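Local atomic coordinates of ParB domain protein nuclease (PDB entry 5K5D), a protein that probably binds DNA and takes part in DNA segregation in the archaeon Sulfolobus solfataricus, possibly with nuclease activity. Residues E158-L162 against R199-P203; Y173-K178 against K192-A196; W204-Y208 against R245-T250. The protein carries 4 engineered substitutions. The contacts are given in a common frame with arbitrary orientation. Residue numbers count along the deposited sequence, not the author numbering.

Contact 1. Residues E158-L162 against R199-P203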
loop_
_atom_site.group_PDB
_atom_site.type_symbol
_atom_site.label_atom_id
_atom_site.label_comp_id
_atom_site.label_asym_id
_atom_site.label_seq_id
_atom_site.Cartn_x
_atom_site.Cartn_y
_atom_site.Cartn_z
ATOM N N GLU B 158 10.976 -0.859 18.714
ATOM C CA GLU B 158 11.235 0.050 17.605
ATOM C C GLU B 158 9.960 0.758 17.175
ATOM O O GLU B 158 8.880 0.173 17.178
ATOM C CB GLU B 158 11.854 -0.691 16.420
ATOM C CG GLU B 158 13.152 -1.402 16.742
ATOM C CD GLU B 158 12.931 -2.813 17.246
ATOM O OE1 GLU B 158 13.780 -3.314 18.012
ATOM O OE2 GLU B 158 11.907 -3.421 16.867
ATOM N N PHE B 159 10.100 2.024 16.802
ATOM C CA PHE B 159 8.956 2.845 16.446
ATOM C C PHE B 159 9.267 3.699 15.226
ATOM O O PHE B 159 10.426 3.946 14.906
ATOM C CB PHE B 159 8.564 3.746 17.624
ATOM C CG PHE B 159 8.052 2.994 18.821
ATOM C CD1 PHE B 159 8.929 2.409 19.719
ATOM C CD2 PHE B 159 6.692 2.878 19.050
ATOM C CE1 PHE B 159 8.460 1.716 20.824
ATOM C CE2 PHE B 159 6.216 2.186 20.153
ATOM C CZ PHE B 159 7.103 1.605 21.041
ATOM N N VAL B 160 8.220 4.143 14.545
ATOM C CA VAL B 160 8.367 5.092 13.453
ATOM C C VAL B 160 7.372 6.229 13.655
ATOM O O VAL B 160 6.333 6.054 14.298
ATOM C CB VAL B 160 8.150 4.426 12.081
ATOM C CG1 VAL B 160 6.703 3.991 11.921
ATOM C CG2 VAL B 160 8.565 5.372 10.952
ATOM N N THR B 161 7.707 7.400 13.128
ATOM C CA THR B 161 6.860 8.574 13.289
ATOM C C THR B 161 6.360 9.077 11.945
ATOM O O THR B 161 7.129 9.594 11.137
ATOM C CB THR B 161 7.604 9.713 14.011
ATOM O OG1 THR B 161 8.011 9.266 15.309
ATOM C CG2 THR B 161 6.701 10.937 14.158
ATOM N N LEU B 162 5.062 8.924 11.715
ATOM C CA LEU B 162 4.458 9.329 10.452
ATOM C C LEU B 162 4.402 10.848 10.354
ATOM O O LEU B 162 4.730 11.553 11.307
ATOM C CB LEU B 162 3.059 8.728 10.313
ATOM C CG LEU B 162 2.954 7.239 10.660
ATOM C CD1 LEU B 162 1.511 6.759 10.562
ATOM C CD2 LEU B 162 3.869 6.400 9.771
ATOM N N ARG B 199 9.215 -1.398 7.484
ATOM C CA ARG B 199 8.434 -0.169 7.491
ATOM C C ARG B 199 8.787 0.706 8.687
ATOM O O ARG B 199 8.795 1.936 8.588
ATOM C CB ARG B 199 6.939 -0.486 7.484
ATOM C CG ARG B 199 6.080 0.625 6.913
ATOM C CD ARG B 199 5.698 1.626 7.975
ATOM N NE ARG B 199 5.143 2.841 7.392
ATOM C CZ ARG B 199 5.823 3.972 7.242
ATOM N NH1 ARG B 199 7.086 4.043 7.643
ATOM N NH2 ARG B 199 5.237 5.032 6.700
ATOM N N ILE B 200 9.089 0.063 9.810
ATOM C CA ILE B 200 9.363 0.775 11.055
ATOM C C ILE B 200 10.850 1.051 11.268
ATOM O O ILE B 200 11.238 2.157 11.654
ATOM C CB ILE B 200 8.792 0.015 12.269
ATOM C CG1 ILE B 200 7.344 0.443 12.519
ATOM C CG2 ILE B 200 9.643 0.255 13.509
ATOM C CD1 ILE B 200 6.424 0.228 11.327
ATOM N N ASN B 201 11.680 0.048 11.005
ATOM C CA ASN B 201 13.113 0.185 11.235
ATOM C C ASN B 201 13.842 0.896 10.100
ATOM O O ASN B 201 14.768 1.672 10.339
ATOM C CB ASN B 201 13.752 -1.181 11.505
ATOM C CG ASN B 201 13.325 -1.770 12.836
ATOM O OD1 ASN B 201 13.958 -1.534 13.861
ATOM N ND2 ASN B 201 12.243 -2.540 12.826
ATOM N N THR B 202 13.404 0.651 8.870
ATOM C CA THR B 202 14.129 1.137 7.701
ATOM C C THR B 202 13.202 1.586 6.559
ATOM O O THR B 202 13.164 0.970 5.494
ATOM C CB THR B 202 15.115 0.060 7.202
ATOM O OG1 THR B 202 15.898 0.578 6.121
ATOM C CG2 THR B 202 14.363 -1.188 6.749
ATOM N N PRO B 203 12.457 2.680 6.782
ATOM C CA PRO B 203 11.496 3.230 5.817
ATOM C C PRO B 203 12.129 3.533 4.457
ATOM O O PRO B 203 11.523 3.256 3.418
ATOM C CB PRO B 203 11.051 4.539 6.480
ATOM C CG PRO B 203 11.308 4.343 7.926
ATOM C CD PRO B 203 12.523 3.480 8.016
#
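The two-stranded antiparallel beta hairpin of strands 159-161 and 167-169 lies against the C-terminal turn of helix 189-201, at the break where helix 203-210 takes over. Contact is mostly by van der Waals packing, with no hydrogen bond between the segments, and buries 320 Å². Arg199 comes first: its side chain, bent at chi2 (-87°, m), carries the guanidinium to the hairpin, Leu162 CD2 lying over one face at 3.6 Å from Arg199 NH2, while the same nitrogen forms a salt bridge with Asp121 of helix 109-128. Ile200 is the centre, its CA 5.0 Å from that of Val160. Its CG1 meets Val160 CG1 at 3.7 Å, and its CG2 lies 3.7 Å from Glu158 C. Asn201 closes the helix, with ND2 hydrogen-bonded to Ile197 O one turn back and OD1 packed closely on the Glu158 methylene, 3.0 Å from Glu158 CG. Thr202 leaves helical geometry and occupies the N-cap position of the next helix. Pro203 reaches the strand at its ring, where CG lies 4.2 Å from Val160 CG2.

Contact 2. Residues Y173-K178 against K192-A196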
loop_
_atom_site.group_PDB
_atom_site.type_symbol
_atom_site.label_atom_id
_atom_site.label_comp_id
_atom_site.label_asym_id
_atom_site.label_seq_id
_atom_site.Cartn_x
_atom_site.Cartn_y
_atom_site.Cartn_z
ATOM N N TYR B 173 1.987 -2.129 14.119
ATOM C CA TYR B 173 1.849 -2.036 12.668
ATOM C C TYR B 173 1.596 -3.408 12.044
ATOM O O TYR B 173 0.757 -3.551 11.156
ATOM C CB TYR B 173 3.090 -1.400 12.038
ATOM C CG TYR B 173 2.878 -0.939 10.611
ATOM C CD1 TYR B 173 3.225 -1.747 9.535
ATOM C CD2 TYR B 173 2.327 0.307 10.342
ATOM C CE1 TYR B 173 3.031 -1.323 8.229
ATOM C CE2 TYR B 173 2.126 0.740 9.043
ATOM C CZ TYR B 173 2.479 -0.078 7.992
ATOM O OH TYR B 173 2.276 0.359 6.705
ATOM N N GLU B 174 2.329 -4.413 12.509
ATOM C CA GLU B 174 2.164 -5.767 11.998
ATOM C C GLU B 174 0.783 -6.329 12.323
ATOM O O GLU B 174 0.177 -7.016 11.501
ATOM C CB GLU B 174 3.245 -6.690 12.559
ATOM C CG GLU B 174 3.146 -8.119 12.067
ATOM C CD GLU B 174 4.155 -9.029 12.738
ATOM O OE1 GLU B 174 3.773 -10.149 13.142
ATOM O OE2 GLU B 174 5.329 -8.623 12.861
ATOM N N ARG B 175 0.292 -6.043 13.523
ATOM C CA ARG B 175 -1.015 -6.537 13.933
ATOM C C ARG B 175 -2.084 -5.896 13.063
ATOM O O ARG B 175 -3.086 -6.524 12.719
ATOM C CB ARG B 175 -1.275 -6.239 15.412
ATOM C CG ARG B 175 -2.235 -5.083 15.663
ATOM C CD ARG B 175 -2.427 -4.826 17.154
ATOM N NE ARG B 175 -1.152 -4.659 17.847
ATOM C CZ ARG B 175 -0.955 -3.833 18.870
ATOM N NH1 ARG B 175 -1.952 -3.083 19.320
ATOM N NH2 ARG B 175 0.239 -3.752 19.439
ATOM N N ILE B 176 -1.855 -4.636 12.706
ATOM C CA ILE B 176 -2.760 -3.915 11.826
ATOM C C ILE B 176 -2.829 -4.588 10.458
ATOM O O ILE B 176 -3.907 -4.736 9.886
ATOM C CB ILE B 176 -2.333 -2.450 11.671
ATOM C CG1 ILE B 176 -2.569 -1.701 12.984
ATOM C CG2 ILE B 176 -3.088 -1.796 10.531
ATOM C CD1 ILE B 176 -2.415 -0.206 12.874
ATOM N N LEU B 177 -1.673 -5.002 9.948
ATOM C CA LEU B 177 -1.605 -5.727 8.688
ATOM C C LEU B 177 -2.449 -6.989 8.747
ATOM O O LEU B 177 -3.254 -7.250 7.851
ATOM C CB LEU B 177 -0.163 -6.106 8.361
ATOM C CG LEU B 177 0.813 -4.942 8.231
ATOM C CD1 LEU B 177 2.217 -5.452 7.917
ATOM C CD2 LEU B 177 0.320 -3.979 7.167
ATOM N N LYS B 178 -2.253 -7.775 9.802
ATOM C CA LYS B 178 -2.985 -9.026 9.955
ATOM C C LYS B 178 -4.489 -8.785 9.919
ATOM O O LYS B 178 -5.222 -9.499 9.238
ATOM C CB LYS B 178 -2.574 -9.757 11.237
ATOM C CG LYS B 178 -1.216 -10.440 11.146
ATOM C CD LYS B 178 -0.951 -11.337 12.349
ATOM C CE LYS B 178 -0.983 -10.547 13.652
ATOM N NZ LYS B 178 -0.621 -11.384 14.835
ATOM N N LYS B 192 4.236 -10.167 5.848
ATOM C CA LYS B 192 3.672 -9.095 6.663
ATOM C C LYS B 192 4.646 -8.689 7.757
ATOM O O LYS B 192 4.685 -7.530 8.172
ATOM C CB LYS B 192 2.350 -9.518 7.303
ATOM C CG LYS B 192 1.205 -9.716 6.329
ATOM C CD LYS B 192 -0.069 -10.073 7.068
ATOM C CE LYS B 192 -1.166 -10.471 6.111
ATOM N NZ LYS B 192 -0.842 -11.752 5.428
ATOM N N ARG B 193 5.431 -9.649 8.227
ATOM C CA ARG B 193 6.357 -9.389 9.315
ATOM C C ARG B 193 7.606 -8.711 8.776
ATOM O O ARG B 193 8.136 -7.785 9.391
ATOM C CB ARG B 193 6.711 -10.687 10.038
ATOM C CG ARG B 193 7.518 -10.470 11.298
ATOM C CD ARG B 193 7.740 -11.768 12.044
ATOM N NE ARG B 193 8.705 -11.594 13.122
ATOM C CZ ARG B 193 10.019 -11.713 12.967
ATOM N NH1 ARG B 193 10.520 -12.013 11.775
ATOM N NH2 ARG B 193 10.829 -11.533 14.000
ATOM N N LYS B 194 8.065 -9.181 7.618
ATOM C CA LYS B 194 9.188 -8.567 6.923
ATOM C C LYS B 194 8.862 -7.123 6.590
ATOM O O LYS B 194 9.668 -6.224 6.823
ATOM C CB LYS B 194 9.502 -9.321 5.629
ATOM C CG LYS B 194 10.257 -10.618 5.820
ATOM C CD LYS B 194 10.352 -11.374 4.506
ATOM C CE LYS B 194 11.126 -12.676 4.664
ATOM N NZ LYS B 194 11.010 -13.534 3.451
HETATM N N MSE B 195 7.675 -6.906 6.036
HETATM C CA MSE B 195 7.266 -5.568 5.639
HETATM C C MSE B 195 7.149 -4.661 6.853
HETATM O O MSE B 195 7.577 -3.508 6.816
HETATM C CB MSE B 195 5.948 -5.603 4.866
HETATM C CG MSE B 195 5.709 -4.347 4.039
HETATM SE SE MSE B 195 4.281 -3.199 4.708
HETATM C CE MSE B 195 2.766 -4.188 4.001
ATOM N N ALA B 196 6.579 -5.193 7.932
ATOM C CA ALA B 196 6.377 -4.419 9.152
ATOM C C ALA B 196 7.703 -3.972 9.761
ATOM O O ALA B 196 7.854 -2.816 10.162
ATOM C CB ALA B 196 5.563 -5.214 10.161
#
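Segments 173-178 and 192-196 are both helical and run roughly antiparallel, with 141° between their directions and axes 9.2 Å apart at closest approach. The backbones come nearest at Glu174 and Ala196, whose CA atoms are 5.3 Å apart; the small Ala196 side chain permits this approach, its CB lying 3.6 Å from Glu174 CB. This is the packing of a helical hairpin, two consecutive helices joined by a short connection, and it buries 386 Å² without a hydrogen bond between the segments. Leu177 fills the middle: CD1 sits 4.0 Å from Ala196 CB and 3.2 Å from the backbone Lys192 O, while CD2 meets CE of selenomethionine Met195 at 4.0 Å. Tyr173 presents its ring edge to the selenium, with CE1 4.2 Å from Met195 SE. At the outer margin Glu174 OE2 is 3.3 Å from Arg193 CG but 4.5 Å from Arg193 NE, a proximity of charges beyond a salt bridge. Lys192 lays its aliphatic chain beside Lys178, CD to CG 4.3 Å, and carries its amine back to a salt bridge with Asp181. Helix 109-128 covers the inner side of the pair, touching Met195 through Phe116 and accepting a hydrogen bond from Tyr173 OH at Asp121, while Ile168 of strand 167-169 packs on Tyr173 and Ile176.

Contact 3. Residues W204-Y208 against R245-T250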
loop_
_atom_site.group_PDB
_atom_site.type_symbol
_atom_site.label_atom_id
_atom_site.label_comp_id
_atom_site.label_asym_id
_atom_site.label_seq_id
_atom_site.Cartn_x
_atom_site.Cartn_y
_atom_site.Cartn_z
ATOM N N TRP B 204 13.329 4.106 4.477
ATOM C CA TRP B 204 14.057 4.452 3.262
ATOM C C TRP B 204 14.328 3.215 2.421
ATOM O O TRP B 204 14.491 3.301 1.201
ATOM C CB TRP B 204 15.390 5.106 3.621
ATOM C CG TRP B 204 16.245 4.218 4.478
ATOM C CD1 TRP B 204 16.209 4.111 5.837
ATOM C CD2 TRP B 204 17.246 3.296 4.032
ATOM N NE1 TRP B 204 17.130 3.187 6.264
ATOM C CE2 TRP B 204 17.779 2.669 5.172
ATOM C CE3 TRP B 204 17.748 2.946 2.775
ATOM C CZ2 TRP B 204 18.785 1.714 5.102
ATOM C CZ3 TRP B 204 18.743 1.995 2.704
ATOM C CH2 TRP B 204 19.253 1.390 3.859
ATOM N N LEU B 205 14.396 2.067 3.084
ATOM C CA LEU B 205 14.661 0.806 2.403
ATOM C C LEU B 205 13.376 0.233 1.812
ATOM O O LEU B 205 13.381 -0.336 0.719
ATOM C CB LEU B 205 15.307 -0.191 3.368
ATOM C CG LEU B 205 15.948 -1.462 2.807
ATOM C CD1 LEU B 205 14.900 -2.521 2.518
ATOM C CD2 LEU B 205 16.776 -1.145 1.567
ATOM N N LEU B 206 12.271 0.391 2.534
ATOM C CA LEU B 206 10.980 -0.092 2.053
ATOM C C LEU B 206 10.575 0.648 0.781
ATOM O O LEU B 206 10.006 0.056 -0.135
ATOM C CB LEU B 206 9.902 0.082 3.125
ATOM C CG LEU B 206 8.882 -1.050 3.297
ATOM C CD1 LEU B 206 7.638 -0.532 3.996
ATOM C CD2 LEU B 206 8.511 -1.694 1.968
ATOM N N LYS B 207 10.883 1.942 0.733
ATOM C CA LYS B 207 10.537 2.782 -0.414
ATOM C C LYS B 207 11.027 2.200 -1.740
ATOM O O LYS B 207 10.439 2.465 -2.786
ATOM C CB LYS B 207 11.091 4.204 -0.242
ATOM C CG LYS B 207 10.278 5.112 0.674
ATOM C CD LYS B 207 10.696 6.569 0.486
ATOM C CE LYS B 207 9.973 7.512 1.439
ATOM N NZ LYS B 207 10.412 7.320 2.847
ATOM N N TYR B 208 12.108 1.424 -1.695
ATOM C CA TYR B 208 12.647 0.794 -2.898
ATOM C C TYR B 208 11.704 -0.288 -3.411
ATOM O O TYR B 208 11.569 -0.490 -4.618
ATOM C CB TYR B 208 14.035 0.202 -2.633
ATOM C CG TYR B 208 15.159 1.219 -2.611
ATOM C CD1 TYR B 208 15.790 1.561 -1.424
ATOM C CD2 TYR B 208 15.588 1.831 -3.780
ATOM C CE1 TYR B 208 16.818 2.485 -1.401
ATOM C CE2 TYR B 208 16.614 2.759 -3.768
ATOM C CZ TYR B 208 17.226 3.078 -2.577
ATOM O OH TYR B 208 18.248 3.999 -2.562
ATOM N N ARG B 245 23.867 4.525 -3.387
ATOM C CA ARG B 245 22.883 3.655 -2.738
ATOM C C ARG B 245 21.866 3.071 -3.716
ATOM O O ARG B 245 21.486 1.907 -3.607
ATOM C CB ARG B 245 22.159 4.404 -1.619
ATOM C CG ARG B 245 21.179 3.550 -0.826
ATOM C CD ARG B 245 20.498 4.358 0.281
ATOM N NE ARG B 245 19.536 5.324 -0.245
ATOM C CZ ARG B 245 19.824 6.590 -0.531
ATOM N NH1 ARG B 245 21.051 7.049 -0.341
ATOM N NH2 ARG B 245 18.887 7.400 -1.007
ATOM N N ASP B 246 21.426 3.880 -4.673
ATOM C CA ASP B 246 20.438 3.425 -5.642
ATOM C C ASP B 246 20.925 2.210 -6.439
ATOM O O ASP B 246 20.256 1.175 -6.455
ATOM C CB ASP B 246 20.020 4.567 -6.572
ATOM C CG ASP B 246 19.446 5.750 -5.816
ATOM O OD1 ASP B 246 18.803 5.536 -4.765
ATOM O OD2 ASP B 246 19.638 6.898 -6.267
ATOM N N PRO B 247 22.098 2.323 -7.089
ATOM C CA PRO B 247 22.584 1.210 -7.915
ATOM C C PRO B 247 22.915 -0.023 -7.082
ATOM O O PRO B 247 22.728 -1.157 -7.535
ATOM C CB PRO B 247 23.852 1.779 -8.562
ATOM C CG PRO B 247 24.298 2.855 -7.643
ATOM C CD PRO B 247 23.046 3.449 -7.068
ATOM N N LEU B 248 23.397 0.204 -5.867
ATOM C CA LEU B 248 23.768 -0.882 -4.968
ATOM C C LEU B 248 22.559 -1.714 -4.548
ATOM O O LEU B 248 22.698 -2.873 -4.168
ATOM C CB LEU B 248 24.452 -0.312 -3.726
ATOM C CG LEU B 248 25.409 -1.240 -2.980
ATOM C CD1 LEU B 248 26.661 -1.474 -3.812
ATOM C CD2 LEU B 248 25.769 -0.646 -1.630
ATOM N N ILE B 249 21.372 -1.119 -4.615
ATOM C CA ILE B 249 20.169 -1.766 -4.097
ATOM C C ILE B 249 19.173 -2.169 -5.178
ATOM O O ILE B 249 18.603 -3.261 -5.135
ATOM C CB ILE B 249 19.455 -0.864 -3.067
ATOM C CG1 ILE B 249 20.339 -0.662 -1.836
ATOM C CG2 ILE B 249 18.119 -1.460 -2.666
ATOM C CD1 ILE B 249 19.758 0.294 -0.820
ATOM N N THR B 250 18.961 -1.282 -6.145
ATOM C CA THR B 250 17.931 -1.490 -7.151
ATOM C C THR B 250 18.402 -2.416 -8.252
ATOM O O THR B 250 17.638 -2.780 -9.147
ATOM C CB THR B 250 17.506 -0.172 -7.777
ATOM O OG1 THR B 250 18.568 0.330 -8.598
ATOM C CG2 THR B 250 17.177 0.831 -6.685
#
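Tyr208 takes an m rotamer (chi1 -78°) that sends its ring across to helix 242-250, where it lodges as a knob in the hole formed by Arg245, Asp246, Ile249 and Thr250. Its hydroxyl donates a hydrogen bond, OH to Asp246 OD1 2.7 Å, and Asp246, with chi1 at -58°, turns its carboxylate to meet it. Ile249 supplies the wall of the hole: its CG2 stands 4.1 Å from the Tyr208 ring centroid, 16° off the normal, a CH-pi contact, while the extended chi2 (176°) carries CD1 to 3.7 Å from Tyr208 CE1. The axes of segments 204-208 and 245-250 cross at -57° and are 11.3 Å apart at closest approach, a spacing bridged by long side chains in an all-helical region. Helix 242-250 lies in the range of the Ssol_1539-like second domain and is kinked at Pro247, whose nitrogen cannot donate. Trp204 adopts p (chi1 58°), placing its six-membered ring beside Arg245, CZ3 to CD 3.8 Å. That ring's edge also meets Ile249, with CZ3 to CD1 4.0 Å. Thr250, at chi1 70°, returns OG1 to Asp246 O in a 2.9 Å hydrogen bond and sets CG2 3.5 Å from Tyr208 CD2.

Contact 2 is nested within the loop closed by contact 1, and contact 3 opens only after both. The centres of contacts 1 and 2 are about 12 Å apart, and both use helix 189-201: contact 2 its middle, contact 1 its C-terminal end. Tyr173 joins them, packing CZ at 3.6 Å from Arg199 CD. Contact 3 lies about 16 Å from the centre of contact 1 and 21 Å from that of contact 2, on the next helix, 203-210; there Leu206 CD1 touches Arg199 CG at 3.5 Å. The successive helices thus form a continuous path from the hairpin and helix 109-128 to the C-terminal helices, including those of the Ssol_1539-like second domain.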